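Local coordinates for alpha-aminoadipate/glutamate carrier protein LysW (Sulfolobus tokodaii, PDB 3VPB) that carries covalently bound intermediates of lysine and arginine biosynthesis, glutamate on the way to ornithine and alpha-aminoadipate on the way to lysine, at residues Lys5-Asn10 and Ala31-Tyr36. Sequence-based numbering, arbitrary orientation.
Sequences KCPVCN and AQLEVY. With ZN (zinc ion), chain B.
The turn of C6 to C9 faces the start of strand 32-38, with the CA atoms of C6 and L33 8.0 Å apart and those of V8 and A31 closer. Only side chains meet here, mostly apolar groups, with a methyl set against the zinc-bound sulfur of C6. L33 does most of the work. Its CG stands anti to its own carbonyl carbon (chi1 -54°). Both methyls come near P7. CD2 meets the ring tip to tip, 3.7 Å from P7 CD and equally near P7 CG. CD1 also lies 3.8 Å from C6 SG. Beyond P7, V8 CG2 packs 3.6 Å from A31 CB and also lies near L33 CD2. The turn is the CxxC knuckle of a zinc ribbon, and H27 and C29 complete the zinc site. C6 SG binds the zinc ion at 2.2 Å, and C9 SG also ligates it. V8 N and C9 N each donate a long bond of 3.5 Å to C6 SG, and the V8 bond has an angle of 152°. They would be expected to ease the charge on the thiolate. C6 O takes two bonds, from N10 N and from N10 ND2, which lies 3.1 Å from that oxygen. An alanine at L33 would probably take away the methyl cover that L33 gives the P7 ring and C6 SG, and open a gap beside the zinc site. Strand 41-46 touches P7 and V8 as well, through L44 and L46.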
loop_
_atom_site.group_PDB
_atom_site.type_symbol
_atom_site.label_atom_id
_atom_site.label_comp_id
_atom_site.label_asym_id
_atom_site.label_seq_id
_atom_site.Cartn_x
_atom_site.Cartn_y
_atom_site.Cartn_z
ATOM N N LYS E 5 3.908 32.673 -2.678
ATOM C CA LYS E 5 2.850 32.120 -3.527
ATOM C C LYS E 5 2.599 30.648 -3.213
ATOM O O LYS E 5 3.538 29.860 -3.058
ATOM C CB LYS E 5 3.162 32.307 -5.011
ATOM C CG LYS E 5 2.940 33.733 -5.525
ATOM C CD LYS E 5 1.472 34.116 -5.501
ATOM C CE LYS E 5 1.133 35.066 -6.639
ATOM N NZ LYS E 5 1.231 34.358 -7.961
ATOM N N CYS E 6 1.319 30.297 -3.105
ATOM C CA CYS E 6 0.897 28.908 -2.931
ATOM C C CYS E 6 1.199 28.074 -4.188
ATOM O O CYS E 6 0.751 28.419 -5.280
ATOM C CB CYS E 6 -0.591 28.871 -2.597
ATOM S SG CYS E 6 -1.246 27.228 -2.305
ATOM N N PRO E 7 1.954 26.972 -4.038
ATOM C CA PRO E 7 2.335 26.129 -5.171
ATOM C C PRO E 7 1.146 25.336 -5.726
ATOM O O PRO E 7 1.283 24.618 -6.724
ATOM C CB PRO E 7 3.360 25.176 -4.556
ATOM C CG PRO E 7 2.943 25.045 -3.143
ATOM C CD PRO E 7 2.389 26.393 -2.755
ATOM N N VAL E 8 -0.009 25.483 -5.080
ATOM C CA VAL E 8 -1.208 24.723 -5.418
ATOM C C VAL E 8 -2.229 25.605 -6.122
ATOM O O VAL E 8 -2.706 25.248 -7.202
ATOM C CB VAL E 8 -1.824 24.060 -4.163
ATOM C CG1 VAL E 8 -3.200 23.445 -4.473
ATOM C CG2 VAL E 8 -0.876 23.015 -3.607
ATOM N N CYS E 9 -2.550 26.754 -5.520
ATOM C CA CYS E 9 -3.591 27.647 -6.038
ATOM C C CYS E 9 -3.103 29.008 -6.546
ATOM O O CYS E 9 -3.883 29.767 -7.138
ATOM C CB CYS E 9 -4.676 27.868 -4.982
ATOM S SG CYS E 9 -4.234 28.982 -3.627
ATOM N N ASN E 10 -1.831 29.321 -6.289
ATOM C CA ASN E 10 -1.238 30.611 -6.680
ATOM C C ASN E 10 -1.816 31.815 -5.940
ATOM O O ASN E 10 -1.563 32.972 -6.293
ATOM C CB ASN E 10 -1.294 30.805 -8.202
ATOM C CG ASN E 10 -0.438 29.804 -8.938
ATOM O OD1 ASN E 10 -0.646 29.535 -10.122
ATOM N ND2 ASN E 10 0.543 29.234 -8.234
ATOM N N ALA E 31 -4.833 23.067 0.715
ATOM C CA ALA E 31 -3.493 22.487 0.681
ATOM C C ALA E 31 -2.779 22.672 2.014
ATOM O O ALA E 31 -2.943 23.692 2.699
ATOM C CB ALA E 31 -2.664 23.081 -0.453
ATOM N N GLN E 32 -2.014 21.651 2.380
ATOM C CA GLN E 32 -1.066 21.729 3.476
ATOM C C GLN E 32 0.289 21.946 2.830
ATOM O O GLN E 32 0.625 21.258 1.861
ATOM C CB GLN E 32 -1.073 20.432 4.273
ATOM C CG GLN E 32 -2.123 20.386 5.392
ATOM C CD GLN E 32 -1.561 20.825 6.729
ATOM O OE1 GLN E 32 -1.340 20.006 7.630
ATOM N NE2 GLN E 32 -1.296 22.122 6.860
ATOM N N LEU E 33 1.045 22.913 3.354
ATOM C CA LEU E 33 2.269 23.384 2.713
ATOM C C LEU E 33 3.419 23.344 3.705
ATOM O O LEU E 33 3.203 23.449 4.910
ATOM C CB LEU E 33 2.085 24.821 2.178
ATOM C CG LEU E 33 0.891 25.049 1.230
ATOM C CD1 LEU E 33 0.633 26.553 0.946
ATOM C CD2 LEU E 33 1.063 24.278 -0.064
ATOM N N GLU E 34 4.635 23.179 3.195
ATOM C CA GLU E 34 5.832 23.216 4.018
ATOM C C GLU E 34 6.689 24.389 3.579
ATOM O O GLU E 34 6.879 24.601 2.383
ATOM C CB GLU E 34 6.617 21.929 3.826
ATOM C CG GLU E 34 7.661 21.655 4.891
ATOM C CD GLU E 34 7.877 20.158 5.081
ATOM O OE1 GLU E 34 8.366 19.762 6.161
ATOM O OE2 GLU E 34 7.551 19.376 4.144
ATOM N N VAL E 35 7.221 25.154 4.525
ATOM C CA VAL E 35 8.188 26.176 4.112
ATOM C C VAL E 35 9.583 25.561 3.924
ATOM O O VAL E 35 9.966 24.622 4.638
ATOM C CB VAL E 35 8.128 27.538 4.942
ATOM C CG1 VAL E 35 7.083 27.531 6.055
ATOM C CG2 VAL E 35 9.508 28.060 5.384
ATOM N N TYR E 36 10.303 26.043 2.912
ATOM C CA TYR E 36 11.667 25.586 2.666
ATOM C C TYR E 36 12.512 26.752 2.163
ATOM O O TYR E 36 11.983 27.799 1.796
ATOM C CB TYR E 36 11.699 24.391 1.689
ATOM C CG TYR E 36 11.387 24.719 0.245
ATOM C CD1 TYR E 36 12.414 24.826 -0.705
ATOM C CD2 TYR E 36 10.073 24.901 -0.182
ATOM C CE1 TYR E 36 12.132 25.119 -2.044
ATOM C CE2 TYR E 36 9.780 25.182 -1.519
ATOM C CZ TYR E 36 10.819 25.290 -2.440
ATOM O OH TYR E 36 10.544 25.588 -3.750
HETATM ZN ZN ZN B . -3.388 27.673 -1.901
#